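Side-chain contacts in mutual gliding motility protein C (MglC) (Myxococcus xanthus DK 1622, PDB 7CT3), which probably takes part in controlling cell polarity for gliding motility, as a Roadblock/LC7-domain protein that interacts with its paralog MglB: residues 23-28 / 83-88; 51-56 / 72-77. All coordinates share one frame; numbering follows the deposited sequence.

Contact 1: residues 23-28 / 83-88; sequences MGFDGI and MRLVSP
The apolar part of this contact is a single meeting of side chains, Phe25 against Leu85. Methyl CD1 of Leu85 sits at the rim of the phenyl ring, close to the ring plane, 3.7 Å from Phe25 CZ. The two side chains cross at about a right angle. Phe25 CG lies anti to its own carbonyl carbon (chi1 -69°), which carries the ring across to residues 85-88.

The polar part consists of backbone carbonyls next to the same ring. Ser87 O lies at the ring edge, 4.0 Å from Phe25 CE2. Pro88 O comes obliquely, 3.5 Å from Phe25 CD2.

The turn that presents Phe25 is held from within. Gly24 to Gly27 form a type I beta turn, closed by Gly27 N to Gly24 O at 2.9 Å. Asp26 OD1 accepts from Ile28 N at 3.2 Å, from above the carboxylate plane, which makes an Asx turn. Elsewhere, Phe25 meets the ring of Phe91 on strand 90-97, the strand between the two segments, and makes a cation-pi contact with Lys65.

An alanine at Phe25 would remove the ring and is likely to leave Leu85 CD1 without its apolar partner and Lys65 without its aromatic one. With Leu85 CD1 and Ser87 O at its edge and Pro88 O oblique to it, the ring forms a small mixed contact at the surface, and its slightly positive rim is probably compatible with Ser87 O.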
loop_
_atom_site.group_PDB
_atom_site.type_symbol
_atom_site.label_atom_id
_atom_site.label_comp_id
_atom_site.label_asym_id
_atom_site.label_seq_id
_atom_site.Cartn_x
_atom_site.Cartn_y
_atom_site.Cartn_z
HETATM N N MSE A 23 -7.493 5.212 14.197
HETATM C CA MSE A 23 -8.241 3.985 14.398
HETATM C C MSE A 23 -7.460 3.116 15.382
HETATM O O MSE A 23 -6.236 3.095 15.345
HETATM C CB MSE A 23 -8.413 3.307 13.034
HETATM C CG MSE A 23 -8.889 1.878 13.078
HETATM SE SE MSE A 23 -10.816 1.812 13.346
HETATM C CE MSE A 23 -11.583 3.012 11.991
ATOM N N GLY A 24 -8.167 2.410 16.270
ATOM C CA GLY A 24 -7.525 1.461 17.164
ATOM C C GLY A 24 -7.375 0.092 16.518
ATOM O O GLY A 24 -8.221 -0.265 15.687
ATOM N N PHE A 25 -6.355 -0.676 16.908
ATOM C CA PHE A 25 -6.204 -2.106 16.527
ATOM C C PHE A 25 -7.345 -2.930 17.150
ATOM O O PHE A 25 -7.593 -4.057 16.684
ATOM C CB PHE A 25 -4.812 -2.616 16.902
ATOM C CG PHE A 25 -3.705 -2.010 16.079
ATOM C CD1 PHE A 25 -3.585 -2.307 14.729
ATOM C CD2 PHE A 25 -2.799 -1.126 16.643
ATOM C CE1 PHE A 25 -2.568 -1.751 13.967
ATOM C CE2 PHE A 25 -1.784 -0.570 15.879
ATOM C CZ PHE A 25 -1.669 -0.882 14.543
ATOM N N ASP A 26 -8.046 -2.378 18.146
ATOM C CA ASP A 26 -9.296 -2.964 18.710
ATOM C C ASP A 26 -10.482 -2.702 17.766
ATOM O O ASP A 26 -11.591 -3.135 18.104
ATOM C CB ASP A 26 -9.577 -2.451 20.128
ATOM C CG ASP A 26 -9.802 -0.952 20.269
ATOM O OD1 ASP A 26 -9.732 -0.229 19.252
ATOM O OD2 ASP A 26 -10.039 -0.518 21.411
ATOM N N GLY A 27 -10.266 -2.020 16.633
ATOM C CA GLY A 27 -11.296 -1.775 15.603
ATOM C C GLY A 27 -12.237 -0.635 15.972
ATOM O O GLY A 27 -13.285 -0.503 15.316
ATOM N N ILE A 28 -11.886 0.173 16.973
ATOM C CA ILE A 28 -12.699 1.350 17.404
ATOM C C ILE A 28 -12.023 2.622 16.882
ATOM O O ILE A 28 -10.859 2.863 17.258
ATOM C CB ILE A 28 -12.878 1.363 18.935
ATOM C CG1 ILE A 28 -13.622 0.116 19.427
ATOM C CG2 ILE A 28 -13.555 2.648 19.394
ATOM C CD1 ILE A 28 -14.901 -0.182 18.675
HETATM N N MSE A 83 -1.586 4.194 5.529
HETATM C CA MSE A 83 -1.660 4.032 6.969
HETATM C C MSE A 83 -0.257 4.039 7.564
HETATM O O MSE A 83 0.664 3.476 6.973
HETATM C CB MSE A 83 -2.364 2.719 7.313
HETATM C CG MSE A 83 -3.805 2.676 6.894
HETATM SE SE MSE A 83 -4.497 0.882 7.155
HETATM C CE MSE A 83 -3.981 -0.044 5.506
ATOM N N ARG A 84 -0.131 4.671 8.739
ATOM C CA ARG A 84 1.101 4.687 9.512
ATOM C C ARG A 84 0.780 4.454 10.992
ATOM O O ARG A 84 -0.350 4.763 11.421
ATOM C CB ARG A 84 1.840 6.020 9.353
ATOM C CG ARG A 84 2.457 6.224 7.978
ATOM C CD ARG A 84 3.356 7.442 7.896
ATOM N NE ARG A 84 4.150 7.323 6.685
ATOM C CZ ARG A 84 5.394 6.856 6.613
ATOM N NH1 ARG A 84 6.063 6.511 7.700
ATOM N NH2 ARG A 84 5.979 6.768 5.436
ATOM N N LEU A 85 1.756 3.938 11.741
ATOM C CA LEU A 85 1.632 3.638 13.189
ATOM C C LEU A 85 1.726 4.941 13.988
ATOM O O LEU A 85 2.626 5.743 13.707
ATOM C CB LEU A 85 2.746 2.667 13.589
ATOM C CG LEU A 85 2.588 2.028 14.965
ATOM C CD1 LEU A 85 1.367 1.121 14.996
ATOM C CD2 LEU A 85 3.843 1.257 15.344
ATOM N N VAL A 86 0.837 5.143 14.959
ATOM C CA VAL A 86 0.917 6.317 15.878
ATOM C C VAL A 86 1.203 5.844 17.312
ATOM O O VAL A 86 1.800 6.628 18.062
ATOM C CB VAL A 86 -0.322 7.226 15.777
ATOM C CG1 VAL A 86 -0.290 8.066 14.508
ATOM C CG2 VAL A 86 -1.616 6.453 15.856
ATOM N N SER A 87 0.822 4.620 17.687
ATOM C CA SER A 87 1.165 4.012 19.002
ATOM C C SER A 87 0.946 2.504 18.938
ATOM O O SER A 87 0.414 1.998 17.956
ATOM C CB SER A 87 0.371 4.660 20.120
ATOM O OG SER A 87 -0.920 4.084 20.242
ATOM N N PRO A 88 1.341 1.725 19.970
ATOM C CA PRO A 88 1.073 0.285 19.971
ATOM C C PRO A 88 -0.420 -0.053 19.809
ATOM O O PRO A 88 -0.710 -1.166 19.416
ATOM C CB PRO A 88 1.604 -0.182 21.338
ATOM C CG PRO A 88 2.641 0.863 21.711
ATOM C CD PRO A 88 2.088 2.161 21.161
#

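Contact 2: residues 51-56 / 72-77; sequences ANLLTQ and VSVNSE
Ser76 OG, facing Leu53 across the contact, is gripped by several groups. It is hydrogen-bonded to Glu49 OE1 on helix 44-61 and to Val79 N, and weakly to Lys78 N. The hydroxyl thus links the chain at Ser76 both to helix 44-61 and to Val79. Leu53 CD1 packs beside this oxygen, 4.0 Å from Ser76 OG.

Leu53 carries most of the helix side of the contact. Its CG is anti to the carbonyl carbon and its chain is extended beyond (chi2 175°), which sends both methyls to the strand. They divide the work. CD1 reaches the polar backbone, 3.9 Å from Val74 O, and that oxygen is also hydrogen-bonded to Thr81 OG1. CD2 meets Val74 CG1 at 4.1 Å. The side chains of Leu53 and Val74 slide past each other in opposite directions.

Gln56, one turn further on, adds a looser contact. Its CB is 4.4 Å from Val74 CG1. Its amide end leads away from the strand, and OE1 makes a weak hydrogen bond to Asn59 ND2.

Strand residues 72-75 pair in an antiparallel ladder with a strand of the second subunit, so the sheet continues across the interface. Val69 of that subunit packs on both Leu53 and Val74. This helix lying over a shared sheet is consistent with a Roadblock/LC7 dimer. The chemistry is that of a buried leucine-valine contact bordered by a hydroxyl and a carbonyl that have their polar partners elsewhere, so their burial against the methyl groups is probably tolerated.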
loop_
_atom_site.group_PDB
_atom_site.type_symbol
_atom_site.label_atom_id
_atom_site.label_comp_id
_atom_site.label_asym_id
_atom_site.label_seq_id
_atom_site.Cartn_x
_atom_site.Cartn_y
_atom_site.Cartn_z
ATOM N N ALA A 51 -16.113 1.981 2.982
ATOM C CA ALA A 51 -16.852 1.182 3.985
ATOM C C ALA A 51 -16.462 -0.294 3.842
ATOM O O ALA A 51 -16.203 -0.940 4.861
ATOM C CB ALA A 51 -18.337 1.380 3.821
ATOM N N ASN A 52 -16.391 -0.797 2.610
ATOM C CA ASN A 52 -16.130 -2.231 2.316
ATOM C C ASN A 52 -14.641 -2.571 2.492
ATOM O O ASN A 52 -14.326 -3.769 2.434
ATOM C CB ASN A 52 -16.640 -2.605 0.923
ATOM C CG ASN A 52 -18.151 -2.575 0.839
ATOM O OD1 ASN A 52 -18.827 -2.665 1.858
ATOM N ND2 ASN A 52 -18.689 -2.424 -0.359
ATOM N N LEU A 53 -13.766 -1.577 2.691
ATOM C CA LEU A 53 -12.313 -1.786 2.949
ATOM C C LEU A 53 -12.033 -1.829 4.457
ATOM O O LEU A 53 -10.962 -2.327 4.819
ATOM C CB LEU A 53 -11.489 -0.658 2.309
ATOM C CG LEU A 53 -11.378 -0.663 0.785
ATOM C CD1 LEU A 53 -10.631 0.572 0.300
ATOM C CD2 LEU A 53 -10.691 -1.920 0.275
ATOM N N LEU A 54 -12.928 -1.302 5.300
ATOM C CA LEU A 54 -12.631 -1.020 6.733
ATOM C C LEU A 54 -12.089 -2.271 7.440
ATOM O O LEU A 54 -11.049 -2.147 8.112
ATOM C CB LEU A 54 -13.877 -0.480 7.437
ATOM C CG LEU A 54 -14.269 0.958 7.102
ATOM C CD1 LEU A 54 -15.471 1.385 7.933
ATOM C CD2 LEU A 54 -13.109 1.923 7.313
ATOM N N THR A 55 -12.752 -3.424 7.309
ATOM C CA THR A 55 -12.324 -4.695 7.958
ATOM C C THR A 55 -10.882 -5.018 7.549
ATOM O O THR A 55 -10.064 -5.342 8.441
ATOM C CB THR A 55 -13.243 -5.864 7.594
ATOM O OG1 THR A 55 -14.549 -5.527 8.056
ATOM C CG2 THR A 55 -12.806 -7.177 8.208
ATOM N N GLN A 56 -10.597 -4.932 6.247
ATOM C CA GLN A 56 -9.301 -5.344 5.645
ATOM C C GLN A 56 -8.215 -4.316 5.990
ATOM O O GLN A 56 -7.068 -4.741 6.213
ATOM C CB GLN A 56 -9.461 -5.547 4.139
ATOM C CG GLN A 56 -10.509 -6.589 3.774
ATOM C CD GLN A 56 -10.432 -7.820 4.648
ATOM O OE1 GLN A 56 -9.382 -8.449 4.786
ATOM N NE2 GLN A 56 -11.557 -8.178 5.247
ATOM N N VAL A 72 1.484 1.194 5.091
ATOM C CA VAL A 72 0.638 0.150 4.449
ATOM C C VAL A 72 -0.482 0.838 3.665
ATOM O O VAL A 72 -1.018 1.846 4.159
ATOM C CB VAL A 72 0.083 -0.834 5.494
ATOM C CG1 VAL A 72 -0.790 -1.900 4.854
ATOM C CG2 VAL A 72 1.205 -1.472 6.302
ATOM N N SER A 73 -0.804 0.302 2.488
ATOM C CA SER A 73 -1.938 0.735 1.630
ATOM C C SER A 73 -2.804 -0.475 1.287
ATOM O O SER A 73 -2.249 -1.524 0.903
ATOM C CB SER A 73 -1.452 1.417 0.379
ATOM O OG SER A 73 -0.802 2.633 0.698
ATOM N N VAL A 74 -4.118 -0.331 1.431
ATOM C CA VAL A 74 -5.116 -1.318 0.936
ATOM C C VAL A 74 -6.056 -0.549 0.013
ATOM O O VAL A 74 -6.764 0.357 0.508
ATOM C CB VAL A 74 -5.847 -2.013 2.097
ATOM C CG1 VAL A 74 -6.923 -2.961 1.601
ATOM C CG2 VAL A 74 -4.873 -2.748 3.008
ATOM N N ASN A 75 -6.013 -0.863 -1.282
ATOM C CA ASN A 75 -6.633 -0.040 -2.349
ATOM C C ASN A 75 -7.719 -0.844 -3.064
ATOM O O ASN A 75 -7.567 -2.068 -3.227
ATOM C CB ASN A 75 -5.587 0.465 -3.344
ATOM C CG ASN A 75 -4.521 1.325 -2.699
ATOM O OD1 ASN A 75 -4.731 1.891 -1.627
ATOM N ND2 ASN A 75 -3.372 1.431 -3.349
ATOM N N SER A 76 -8.778 -0.152 -3.471
ATOM C CA SER A 76 -9.846 -0.666 -4.359
ATOM C C SER A 76 -9.735 0.059 -5.703
ATOM O O SER A 76 -8.797 0.872 -5.864
ATOM C CB SER A 76 -11.192 -0.471 -3.724
ATOM O OG SER A 76 -11.474 0.912 -3.573
ATOM N N GLU A 77 -10.655 -0.218 -6.624
ATOM C CA GLU A 77 -10.754 0.495 -7.923
ATOM C C GLU A 77 -10.947 1.998 -7.667
ATOM O O GLU A 77 -10.318 2.790 -8.378
ATOM C CB GLU A 77 -11.882 -0.100 -8.770
ATOM C CG GLU A 77 -11.565 -1.493 -9.286
ATOM C CD GLU A 77 -12.650 -2.146 -10.129
ATOM O OE1 GLU A 77 -13.612 -1.445 -10.514
ATOM O OE2 GLU A 77 -12.529 -3.362 -10.399
#

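How the contacts relate
Contacts 1 and 2 have centres 15 Å apart and are joined through consecutive strands, 71-75 and 79-87. Met83 of contact 1 makes both direct links to contact 2. Its N probably hydrogen-bonds to Val72 O, at 2.8 Å, and its selenomethionine methyl CE packs on Val74 CG2 at 3.8 Å. Contact 1 lies at the surface, whereas contact 2 is buried and borders the second subunit. The bound sodium ion lies near contact 1, about 4 Å from the side chain of Leu85. The sodium site is formed by Leu64, Thr66 and Val69, in the loop between helix 44-61 and strand 71-75, the two elements that contact 2 brings together.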